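Long-range contact in designed protein 5L6HC3_1 (Synthetic construct, PDB 5IZS), which is a computationally designed helical hairpin that assembles with two further copies of itself into a homotrimeric bundle, its specificity intended to come from modular hydrogen-bond networks: residues E16-R27 / I62-A73. Residues are numbered along the deposited sequence; the frame is centred on the assembly and turned at random.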
loop_
_atom_site.group_PDB
_atom_site.type_symbol
_atom_site.label_atom_id
_atom_site.label_comp_id
_atom_site.label_asym_id
_atom_site.label_seq_id
_atom_site.Cartn_x
_atom_site.Cartn_y
_atom_site.Cartn_z
ATOM N N GLU C 16 13.181 -7.275 -1.701
ATOM C CA GLU C 16 12.223 -8.351 -1.517
ATOM C C GLU C 16 11.066 -7.854 -0.651
ATOM O O GLU C 16 9.917 -8.253 -0.841
ATOM C CB GLU C 16 12.901 -9.566 -0.882
ATOM C CG GLU C 16 12.165 -10.874 -1.097
ATOM C CD GLU C 16 12.799 -12.019 -0.337
ATOM O OE1 GLU C 16 13.814 -11.780 0.350
ATOM O OE2 GLU C 16 12.280 -13.153 -0.423
ATOM N N LEU C 17 11.379 -6.944 0.270
ATOM C CA LEU C 17 10.401 -6.420 1.218
ATOM C C LEU C 17 9.412 -5.474 0.540
ATOM O O LEU C 17 8.211 -5.534 0.802
ATOM C CB LEU C 17 11.110 -5.709 2.372
ATOM C CG LEU C 17 10.315 -5.459 3.654
ATOM C CD1 LEU C 17 9.618 -6.732 4.083
ATOM C CD2 LEU C 17 11.236 -4.956 4.760
ATOM N N ALA C 18 9.919 -4.607 -0.334
ATOM C CA ALA C 18 9.069 -3.675 -1.073
ATOM C C ALA C 18 8.105 -4.428 -1.986
ATOM O O ALA C 18 6.945 -4.038 -2.137
ATOM C CB ALA C 18 9.918 -2.703 -1.880
ATOM N N ARG C 19 8.593 -5.515 -2.578
ATOM C CA ARG C 19 7.789 -6.349 -3.470
ATOM C C ARG C 19 6.596 -6.974 -2.753
ATOM O O ARG C 19 5.473 -6.939 -3.255
ATOM C CB ARG C 19 8.642 -7.458 -4.090
ATOM C CG ARG C 19 9.627 -6.994 -5.154
ATOM C CD ARG C 19 9.768 -8.046 -6.252
ATOM N NE ARG C 19 11.008 -7.901 -7.010
ATOM C CZ ARG C 19 11.172 -7.068 -8.034
ATOM N NH1 ARG C 19 10.172 -6.293 -8.432
ATOM N NH2 ARG C 19 12.340 -7.009 -8.658
ATOM N N LYS C 20 6.851 -7.552 -1.582
ATOM C CA LYS C 20 5.807 -8.220 -0.811
ATOM C C LYS C 20 4.719 -7.232 -0.405
ATOM O O LYS C 20 3.532 -7.551 -0.458
ATOM C CB LYS C 20 6.397 -8.896 0.429
ATOM C CG LYS C 20 5.369 -9.629 1.283
ATOM C CD LYS C 20 4.527 -10.581 0.452
ATOM C CE LYS C 20 3.481 -11.288 1.298
ATOM N NZ LYS C 20 2.610 -12.177 0.482
ATOM N N LEU C 21 5.130 -6.031 -0.013
ATOM C CA LEU C 21 4.187 -4.991 0.378
ATOM C C LEU C 21 3.372 -4.507 -0.817
ATOM O O LEU C 21 2.172 -4.269 -0.698
ATOM C CB LEU C 21 4.920 -3.824 1.036
ATOM C CG LEU C 21 5.242 -4.065 2.511
ATOM C CD1 LEU C 21 6.033 -2.906 3.100
ATOM C CD2 LEU C 21 3.950 -4.284 3.279
ATOM N N LEU C 22 4.022 -4.373 -1.969
ATOM C CA LEU C 22 3.316 -4.012 -3.192
ATOM C C LEU C 22 2.344 -5.121 -3.573
ATOM O O LEU C 22 1.221 -4.857 -4.008
ATOM C CB LEU C 22 4.295 -3.755 -4.336
ATOM C CG LEU C 22 3.652 -3.288 -5.644
ATOM C CD1 LEU C 22 2.962 -1.943 -5.452
ATOM C CD2 LEU C 22 4.685 -3.216 -6.762
ATOM N N GLU C 23 2.789 -6.362 -3.401
ATOM C CA GLU C 23 1.955 -7.529 -3.649
ATOM C C GLU C 23 0.737 -7.514 -2.730
ATOM O O GLU C 23 -0.361 -7.892 -3.135
ATOM C CB GLU C 23 2.761 -8.812 -3.454
ATOM C CG GLU C 23 1.969 -10.086 -3.666
ATOM C CD GLU C 23 2.830 -11.324 -3.537
ATOM O OE1 GLU C 23 3.889 -11.379 -4.197
ATOM O OE2 GLU C 23 2.452 -12.237 -2.772
ATOM N N ALA C 24 0.939 -7.058 -1.496
ATOM C CA ALA C 24 -0.150 -6.920 -0.535
ATOM C C ALA C 24 -1.135 -5.845 -0.985
ATOM O O ALA C 24 -2.347 -6.046 -0.958
ATOM C CB ALA C 24 0.399 -6.598 0.848
ATOM N N VAL C 25 -0.597 -4.708 -1.411
ATOM C CA VAL C 25 -1.407 -3.596 -1.892
ATOM C C VAL C 25 -2.202 -3.982 -3.137
ATOM O O VAL C 25 -3.373 -3.624 -3.273
ATOM C CB VAL C 25 -0.526 -2.365 -2.191
ATOM C CG1 VAL C 25 -1.188 -1.448 -3.207
ATOM C CG2 VAL C 25 -0.211 -1.621 -0.901
ATOM N N ALA C 26 -1.565 -4.727 -4.033
ATOM C CA ALA C 26 -2.217 -5.198 -5.250
ATOM C C ALA C 26 -3.390 -6.127 -4.940
ATOM O O ALA C 26 -4.458 -6.013 -5.545
ATOM C CB ALA C 26 -1.211 -5.901 -6.148
ATOM N N ARG C 27 -3.185 -7.039 -3.992
ATOM C CA ARG C 27 -4.225 -7.989 -3.593
ATOM C C ARG C 27 -5.404 -7.283 -2.935
ATOM O O ARG C 27 -6.559 -7.605 -3.208
ATOM C CB ARG C 27 -3.662 -9.047 -2.639
ATOM C CG ARG C 27 -3.070 -10.270 -3.327
ATOM C CD ARG C 27 -2.369 -11.180 -2.323
ATOM N NE ARG C 27 -3.254 -12.201 -1.766
ATOM C CZ ARG C 27 -3.042 -12.815 -0.606
ATOM N NH1 ARG C 27 -1.983 -12.499 0.129
ATOM N NH2 ARG C 27 -3.893 -13.737 -0.174
ATOM N N ILE C 62 -4.073 -10.642 4.837
ATOM C CA ILE C 62 -3.060 -10.089 3.945
ATOM C C ILE C 62 -2.139 -9.111 4.672
ATOM O O ILE C 62 -0.919 -9.162 4.516
ATOM C CB ILE C 62 -3.721 -9.397 2.741
ATOM C CG1 ILE C 62 -4.188 -10.453 1.740
ATOM C CG2 ILE C 62 -2.760 -8.433 2.068
ATOM C CD1 ILE C 62 -5.399 -10.040 0.949
ATOM N N VAL C 63 -2.727 -8.234 5.478
ATOM C CA VAL C 63 -1.954 -7.296 6.281
ATOM C C VAL C 63 -1.061 -8.037 7.273
ATOM O O VAL C 63 0.120 -7.716 7.410
ATOM C CB VAL C 63 -2.870 -6.313 7.038
ATOM C CG1 VAL C 63 -2.160 -5.718 8.252
ATOM C CG2 VAL C 63 -3.352 -5.217 6.097
ATOM N N GLU C 64 -1.621 -9.038 7.947
ATOM C CA GLU C 64 -0.859 -9.825 8.914
ATOM C C GLU C 64 0.248 -10.637 8.240
ATOM O O GLU C 64 1.332 -10.802 8.802
ATOM C CB GLU C 64 -1.791 -10.745 9.701
ATOM C CG GLU C 64 -2.442 -10.059 10.889
ATOM C CD GLU C 64 -3.663 -10.795 11.394
ATOM O OE1 GLU C 64 -4.012 -11.845 10.814
ATOM O OE2 GLU C 64 -4.280 -10.317 12.369
ATOM N N GLU C 65 -0.024 -11.131 7.035
ATOM C CA GLU C 65 0.994 -11.819 6.243
ATOM C C GLU C 65 2.164 -10.885 5.950
ATOM O O GLU C 65 3.323 -11.297 5.977
ATOM C CB GLU C 65 0.406 -12.347 4.933
ATOM C CG GLU C 65 -0.432 -13.604 5.084
ATOM C CD GLU C 65 -1.200 -13.955 3.821
ATOM O OE1 GLU C 65 -0.856 -13.432 2.739
ATOM O OE2 GLU C 65 -2.159 -14.750 3.914
ATOM N N ALA C 66 1.852 -9.619 5.690
ATOM C CA ALA C 66 2.874 -8.625 5.376
ATOM C C ALA C 66 3.644 -8.198 6.623
ATOM O O ALA C 66 4.854 -7.977 6.567
ATOM C CB ALA C 66 2.246 -7.416 4.701
ATOM N N GLU C 67 2.934 -8.085 7.743
ATOM C CA GLU C 67 3.551 -7.770 9.029
ATOM C C GLU C 67 4.548 -8.853 9.425
ATOM O O GLU C 67 5.582 -8.575 10.029
ATOM C CB GLU C 67 2.490 -7.618 10.121
ATOM C CG GLU C 67 1.590 -6.406 9.972
ATOM C CD GLU C 67 0.388 -6.454 10.896
ATOM O OE1 GLU C 67 0.114 -7.532 11.462
ATOM O OE2 GLU C 67 -0.281 -5.412 11.057
ATOM N N GLU C 68 4.228 -10.092 9.065
ATOM C CA GLU C 68 5.051 -11.235 9.427
ATOM C C GLU C 68 6.345 -11.263 8.617
ATOM O O GLU C 68 7.405 -11.608 9.136
ATOM C CB GLU C 68 4.263 -12.530 9.229
ATOM C CG GLU C 68 4.875 -13.720 9.937
ATOM C CD GLU C 68 5.354 -13.374 11.330
ATOM O OE1 GLU C 68 4.573 -12.790 12.113
ATOM O OE2 GLU C 68 6.520 -13.680 11.642
ATOM N N GLU C 69 6.245 -10.885 7.348
ATOM C CA GLU C 69 7.398 -10.793 6.460
ATOM C C GLU C 69 8.342 -9.670 6.898
ATOM O O GLU C 69 9.560 -9.777 6.757
ATOM C CB GLU C 69 6.923 -10.584 5.020
ATOM C CG GLU C 69 7.837 -9.757 4.137
ATOM C CD GLU C 69 8.984 -10.553 3.544
ATOM O OE1 GLU C 69 9.408 -11.560 4.151
ATOM O OE2 GLU C 69 9.460 -10.170 2.455
ATOM N N ILE C 70 7.772 -8.600 7.444
ATOM C CA ILE C 70 8.565 -7.495 7.970
ATOM C C ILE C 70 9.349 -7.947 9.204
ATOM O O ILE C 70 10.516 -7.590 9.371
ATOM C CB ILE C 70 7.676 -6.280 8.307
ATOM C CG1 ILE C 70 7.262 -5.559 7.022
ATOM C CG2 ILE C 70 8.401 -5.304 9.226
ATOM C CD1 ILE C 70 6.312 -4.409 7.249
ATOM N N ARG C 71 8.707 -8.746 10.056
ATOM C CA ARG C 71 9.383 -9.321 11.217
ATOM C C ARG C 71 10.511 -10.248 10.770
ATOM O O ARG C 71 11.517 -10.386 11.464
ATOM C CB ARG C 71 8.401 -10.085 12.114
ATOM C CG ARG C 71 7.595 -9.212 13.068
ATOM C CD ARG C 71 6.683 -10.053 13.960
ATOM N NE ARG C 71 5.674 -9.238 14.636
ATOM C CZ ARG C 71 4.623 -9.730 15.284
ATOM N NH1 ARG C 71 4.431 -11.041 15.350
ATOM N NH2 ARG C 71 3.757 -8.909 15.864
ATOM N N ARG C 72 10.345 -10.881 9.611
ATOM C CA ARG C 72 11.392 -11.750 9.086
ATOM C C ARG C 72 12.567 -10.916 8.614
ATOM O O ARG C 72 13.713 -11.219 8.937
ATOM C CB ARG C 72 10.890 -12.619 7.941
ATOM C CG ARG C 72 11.687 -13.903 7.771
ATOM C CD ARG C 72 11.110 -14.762 6.660
ATOM N NE ARG C 72 11.290 -14.161 5.343
ATOM C CZ ARG C 72 10.909 -14.741 4.211
ATOM N NH1 ARG C 72 10.330 -15.934 4.241
ATOM N NH2 ARG C 72 11.109 -14.134 3.050
ATOM N N ALA C 73 12.273 -9.875 7.836
ATOM C CA ALA C 73 13.302 -8.960 7.347
ATOM C C ALA C 73 14.098 -8.343 8.497
ATOM O O ALA C 73 15.324 -8.273 8.437
ATOM C CB ALA C 73 12.677 -7.874 6.490
#
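Ile-62 lies beneath the guanidinium of Arg-27, where segments 16-27 and 62-73 run antiparallel, 176° between their directions and 9.8 Å between their axes at the closest. From its CB, which points toward the facing helix, the isoleucine forks. Branch CG2, anti to the backbone N, reaches CB of Ala-24 at 3.9 Å; a methyl suits this place because the backbones come close here, 6.2 Å between the CA atoms of Ala-24 and Ile-62. The other branch, CG1, packs under one face of the guanidinium near its rim, 3.5 Å from CZ of Arg-27, and CD1, at the tip, comes to 4.1 Å from NE of Arg-27 and touches its CB as well. Were this isoleucine cut back to an alanine, the guanidinium face would probably lose its apolar support and a gap would open beside Ala-24. Held over this greasy floor, Arg-27 can still use its charge at the edge: NH1 donates in its own plane to the syn side of OE1 of Glu-65 (3.0 Å, 157° at the hydrogen), forming a salt bridge across the helices.

Further along, CD2 of Leu-21 lies 3.8 Å from CB of Ala-66, whose small side chain makes room for it. Leu-17 spreads its two methyls: CD2 meets CB of Ala-73, while CD1 touches CG of Glu-69 at 3.5 Å and also CG1 of Ile-70. Glu-69 suits this border because its methylene lies against Leu-17 and Lys-20, while its OE1 stands near NH2 of Arg-72, well out of the guanidinium plane, so that the pair is held by charge alone; Glu-16 makes a second, long salt bridge to the same NH2.

The pair forms the middle of a two-helix hairpin. Leu-28 and Leu-31 of helix 6-41 extend the packing round Ile-62, and Leu-22 of a second subunit packs on Ala-66, while Leu-22 of this chain packs on Ala-66 of the third subunit, building the trimeric bundle.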